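Local coordinates for B-type Cna protein (Enterococcus faecium, PDB 6FWY), which is of unknown function but, as a surface protein with a thioester domain, may help the bacterium attach covalently to target molecules, at residues G115-V119 with S120-W124; I222-P225 with V226-S230. All blocks are in the same frame, centred on the assembly; numbering follows the deposited sequence.

How the contacts relate
Contact 1 and contact 2 lie far apart on one elongated chain. Their centres are 67 Å apart. Their nearest atoms are about 48 Å apart, so they do not touch. They sit on opposite sides of the chain's centre. Contact 1 comes first in sequence and lies within the thioester domain, where it runs from just after helix 99-113 into strand 122-123. Contact 2 lies near the far end, where strand 218-225 turns toward strand 231-250. Both are local turns in which a side chain reaches back to the backbone three residues earlier. Gln121 accepts a hydrogen bond there in 115-124, whereas Thr228 donates one in 222-230.

Contact 1: residues G115-V119 with S120-W124; sequences GNFKV and SQIVW
Gln121 folds its side chain back beside Lys118 and Phe117. Its CG lies anti to its own carbonyl carbon (chi1 -63°), and the chain then runs out extended. Gln121 CB rests 3.5 Å from Lys118 O, and CG passes a little farther from the same oxygen. Gln121 CD lies 3.7 Å from Phe117 CB. At the tip, OE1 accepts the N-H of Lys118, with Lys118 N 2.8 Å from Gln121 OE1. The bond is nearly straight at the hydrogen (176°), but the donor stands well above the amide plane. The aliphatic CB, CG and CE of Lys118 also pass near this oxygen. NE2 is the other branch. It donates to Asn28 O on strand 26-29 and to a water that donates in turn to Asn116 O.

The backbone closes the turn from the other direction. Gln121 N donates to Lys118 O at 3.1 Å, so Lys118 and Gln121 are joined by two bonds. Ile122 N donates to Val119 O at 3.0 Å, which carries the short 3-10 turn into strand 122-123.

On the buried side, Phe117 and Ile122 cross at about a right angle. Ile122 CG1 meets the ring obliquely, 4.0 Å from Phe117 CE1. The Phe117 ring also packs on Leu108, Trp111 and Val112 of helix 99-113. Ile122 CG2 sits over the centre of the Trp124 ring face, so its two branches serve different aromatic neighbours.

The amide of Gln121 therefore has a defined rotation. Its oxygen faces an N-H, and its nitrogen faces a carbonyl and a water. A flipped amide would set donor against donor at Lys118 N.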
loop_
_atom_site.group_PDB
_atom_site.type_symbol
_atom_site.label_atom_id
_atom_site.label_comp_id
_atom_site.label_asym_id
_atom_site.label_seq_id
_atom_site.Cartn_x
_atom_site.Cartn_y
_atom_site.Cartn_z
ATOM N N GLY A 115 12.463 -13.362 8.705
ATOM C CA GLY A 115 12.832 -14.363 9.704
ATOM C C GLY A 115 14.034 -15.230 9.336
ATOM O O GLY A 115 14.217 -16.289 9.917
ATOM N N ASN A 116 14.852 -14.786 8.389
ATOM C CA ASN A 116 15.981 -15.580 7.915
ATOM C C ASN A 116 17.093 -15.721 9.003
ATOM O O ASN A 116 17.761 -16.737 9.089
ATOM C CB ASN A 116 16.594 -14.950 6.684
ATOM C CG ASN A 116 15.659 -14.932 5.493
ATOM O OD1 ASN A 116 15.941 -14.202 4.588
ATOM N ND2 ASN A 116 14.486 -15.533 5.567
ATOM N N PHE A 117 17.265 -14.641 9.763
ATOM C CA PHE A 117 18.117 -14.568 10.913
ATOM C C PHE A 117 17.714 -13.379 11.796
ATOM O O PHE A 117 17.034 -12.425 11.351
ATOM C CB PHE A 117 19.584 -14.452 10.498
ATOM C CG PHE A 117 19.825 -13.499 9.363
ATOM C CD1 PHE A 117 20.006 -12.138 9.590
ATOM C CD2 PHE A 117 19.873 -13.974 8.046
ATOM C CE1 PHE A 117 20.230 -11.273 8.530
ATOM C CE2 PHE A 117 20.129 -13.124 6.992
ATOM C CZ PHE A 117 20.303 -11.767 7.242
ATOM N N LYS A 118 18.140 -13.470 13.053
ATOM C CA LYS A 118 17.950 -12.410 14.040
ATOM C C LYS A 118 19.068 -11.373 13.912
ATOM O O LYS A 118 20.133 -11.659 13.327
ATOM C CB LYS A 118 17.953 -13.015 15.458
ATOM C CG LYS A 118 16.785 -13.973 15.708
ATOM C CD LYS A 118 16.804 -14.521 17.151
ATOM C CE LYS A 118 17.672 -15.754 17.191
ATOM N NZ LYS A 118 17.998 -16.271 18.559
ATOM N N VAL A 119 18.826 -10.179 14.469
ATOM C CA VAL A 119 19.807 -9.093 14.478
ATOM C C VAL A 119 21.077 -9.498 15.253
ATOM O O VAL A 119 22.183 -9.138 14.848
ATOM C CB VAL A 119 19.187 -7.775 15.026
ATOM C CG1 VAL A 119 20.242 -6.705 15.315
ATOM C CG2 VAL A 119 18.126 -7.219 14.056
ATOM N N SER A 120 20.928 -10.270 16.325
ATOM C CA SER A 120 22.076 -10.737 17.093
ATOM C C SER A 120 23.004 -11.687 16.320
ATOM O O SER A 120 24.148 -11.894 16.726
ATOM C CB SER A 120 21.615 -11.420 18.396
ATOM O OG SER A 120 20.750 -12.507 18.116
ATOM N N GLN A 121 22.502 -12.299 15.237
ATOM C CA GLN A 121 23.352 -13.108 14.351
ATOM C C GLN A 121 24.189 -12.287 13.343
ATOM O O GLN A 121 25.130 -12.811 12.760
ATOM C CB GLN A 121 22.521 -14.141 13.600
ATOM C CG GLN A 121 21.817 -15.178 14.464
ATOM C CD GLN A 121 20.781 -15.956 13.655
ATOM O OE1 GLN A 121 19.584 -15.760 13.843
ATOM N NE2 GLN A 121 21.243 -16.804 12.720
ATOM N N ILE A 122 23.862 -11.017 13.137
ATOM C CA ILE A 122 24.584 -10.211 12.149
ATOM C C ILE A 122 26.001 -9.896 12.619
ATOM O O ILE A 122 26.171 -9.368 13.691
ATOM C CB ILE A 122 23.825 -8.914 11.789
ATOM C CG1 ILE A 122 22.458 -9.249 11.171
ATOM C CG2 ILE A 122 24.632 -8.096 10.778
ATOM C CD1 ILE A 122 21.521 -8.066 11.005
ATOM N N VAL A 123 26.989 -10.234 11.795
ATOM C CA VAL A 123 28.397 -9.848 11.981
ATOM C C VAL A 123 28.681 -8.577 11.166
ATOM O O VAL A 123 28.631 -8.598 9.930
ATOM C CB VAL A 123 29.372 -11.006 11.585
ATOM C CG1 VAL A 123 30.829 -10.602 11.752
ATOM C CG2 VAL A 123 29.095 -12.235 12.429
ATOM N N TRP A 124 29.000 -7.486 11.851
ATOM C CA TRP A 124 29.097 -6.159 11.228
ATOM C C TRP A 124 30.480 -5.906 10.666
ATOM O O TRP A 124 31.165 -4.965 11.062
ATOM C CB TRP A 124 28.684 -5.069 12.220
ATOM C CG TRP A 124 27.250 -5.201 12.596
ATOM C CD1 TRP A 124 26.746 -5.761 13.741
ATOM C CD2 TRP A 124 26.115 -4.825 11.795
ATOM N NE1 TRP A 124 25.374 -5.727 13.709
ATOM C CE2 TRP A 124 24.959 -5.169 12.529
ATOM C CE3 TRP A 124 25.971 -4.224 10.536
ATOM C CZ2 TRP A 124 23.674 -4.926 12.054
ATOM C CZ3 TRP A 124 24.691 -3.992 10.050
ATOM C CH2 TRP A 124 23.552 -4.341 10.810
HETATM O O HOH W 1 19.039 -18.333 11.219
#

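Contact 2: residues I222-P225 with V226-S230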
loop_
_atom_site.group_PDB
_atom_site.type_symbol
_atom_site.label_atom_id
_atom_site.label_comp_id
_atom_site.label_asym_id
_atom_site.label_seq_id
_atom_site.Cartn_x
_atom_site.Cartn_y
_atom_site.Cartn_z
ATOM N N ILE A 222 -27.965 15.450 -2.623
ATOM C CA ILE A 222 -29.159 14.663 -2.889
ATOM C C ILE A 222 -30.356 15.606 -2.777
ATOM O O ILE A 222 -30.427 16.409 -1.847
ATOM C CB ILE A 222 -29.303 13.474 -1.902
ATOM C CG1 ILE A 222 -28.149 12.498 -2.111
ATOM C CG2 ILE A 222 -30.634 12.746 -2.103
ATOM C CD1 ILE A 222 -28.081 11.362 -1.126
ATOM N N LYS A 223 -31.283 15.498 -3.728
ATOM C CA LYS A 223 -32.473 16.344 -3.768
ATOM C C LYS A 223 -33.737 15.504 -3.769
ATOM O O LYS A 223 -33.887 14.615 -4.594
ATOM C CB LYS A 223 -32.429 17.246 -4.994
ATOM C CG LYS A 223 -31.192 18.128 -5.025
ATOM C CD LYS A 223 -31.388 19.372 -5.845
ATOM C CE LYS A 223 -30.128 20.215 -5.835
ATOM N NZ LYS A 223 -30.285 21.535 -6.472
ATOM N N VAL A 224 -34.636 15.800 -2.841
ATOM C CA VAL A 224 -35.865 15.042 -2.627
ATOM C C VAL A 224 -37.008 16.027 -2.852
ATOM O O VAL A 224 -37.045 17.059 -2.192
ATOM C CB VAL A 224 -35.924 14.456 -1.191
ATOM C CG1 VAL A 224 -37.240 13.720 -0.939
ATOM C CG2 VAL A 224 -34.738 13.521 -0.945
ATOM N N PRO A 225 -37.932 15.724 -3.787
ATOM C CA PRO A 225 -39.025 16.685 -4.043
ATOM C C PRO A 225 -39.827 17.033 -2.787
ATOM O O PRO A 225 -40.133 16.143 -1.984
ATOM C CB PRO A 225 -39.896 15.955 -5.065
ATOM C CG PRO A 225 -39.000 14.994 -5.739
ATOM C CD PRO A 225 -38.010 14.557 -4.693
ATOM N N VAL A 226 -40.151 18.317 -2.610
ATOM C CA VAL A 226 -40.933 18.750 -1.430
ATOM C C VAL A 226 -42.351 18.163 -1.397
ATOM O O VAL A 226 -43.024 18.224 -0.387
ATOM C CB VAL A 226 -40.988 20.297 -1.259
ATOM C CG1 VAL A 226 -39.583 20.872 -1.057
ATOM C CG2 VAL A 226 -41.703 20.989 -2.416
ATOM N N THR A 227 -42.807 17.596 -2.507
ATOM C CA THR A 227 -44.052 16.813 -2.554
ATOM C C THR A 227 -43.969 15.432 -1.905
ATOM O O THR A 227 -44.996 14.800 -1.657
ATOM C CB THR A 227 -44.594 16.687 -4.002
ATOM O OG1 THR A 227 -43.542 16.329 -4.915
ATOM C CG2 THR A 227 -45.135 18.026 -4.456
ATOM N N THR A 228 -42.755 14.963 -1.612
ATOM C CA THR A 228 -42.555 13.648 -1.038
ATOM C C THR A 228 -43.137 13.600 0.379
ATOM O O THR A 228 -42.885 14.517 1.171
ATOM C CB THR A 228 -41.055 13.318 -0.998
ATOM O OG1 THR A 228 -40.505 13.497 -2.301
ATOM C CG2 THR A 228 -40.801 11.886 -0.527
ATOM N N PRO A 229 -43.909 12.540 0.705
ATOM C CA PRO A 229 -44.371 12.316 2.081
ATOM C C PRO A 229 -43.230 12.308 3.111
ATOM O O PRO A 229 -42.147 11.813 2.823
ATOM C CB PRO A 229 -45.027 10.938 2.006
ATOM C CG PRO A 229 -45.483 10.801 0.594
ATOM C CD PRO A 229 -44.482 11.549 -0.228
ATOM N N SER A 230 -43.490 12.869 4.289
ATOM C CA SER A 230 -42.487 12.974 5.350
ATOM C C SER A 230 -41.812 11.636 5.602
ATOM O O SER A 230 -42.479 10.602 5.642
ATOM C CB SER A 230 -43.122 13.467 6.646
ATOM O OG SER A 230 -43.684 14.766 6.470
#
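Thr228 turns back over the end of strand 218-225 and meets both Val224 and Pro225. Its side chain crosses that of Val224 at about a right angle. Thr228 OG1 lies 3.5 Å from Val224 CG1, and Thr228 CG2 is 4.0 Å from the same methyl. Against Pro225 the approach is oblique, with Thr228 OG1 3.6 Å from Pro225 CD.

The torsion of Thr228 sorts its two branches. OG1 stands anti to the carbonyl carbon (chi1 -53°), while CG2 is anti to the backbone N. This brings the hydroxyl to Pro225 O, to which it donates across 2.7 Å between Thr228 OG1 and Pro225 O. The hydroxyl oxygen is tilted only 19° from the carbonyl plane. Thr228 N also donates to Pro225 O, at 2.9 Å, but from well above the plane. One residue thus grips a single carbonyl oxygen with two bonds.

Thr227 adds a lighter touch, with Thr227 OG1 3.7 Å from Pro225 CB. Val224 and Thr228 both pack on Trp277 and Pro196, and Pro229 O accepts from Trp277 NE1.

This is a type I beta turn from Pro225 to Thr228, reinforced by a threonine hydroxyl. It leads from strand 218-225 of the five-stranded antiparallel sheet toward strand 231-250 of the other sheet, as in a connection between the sheets of a beta sandwich.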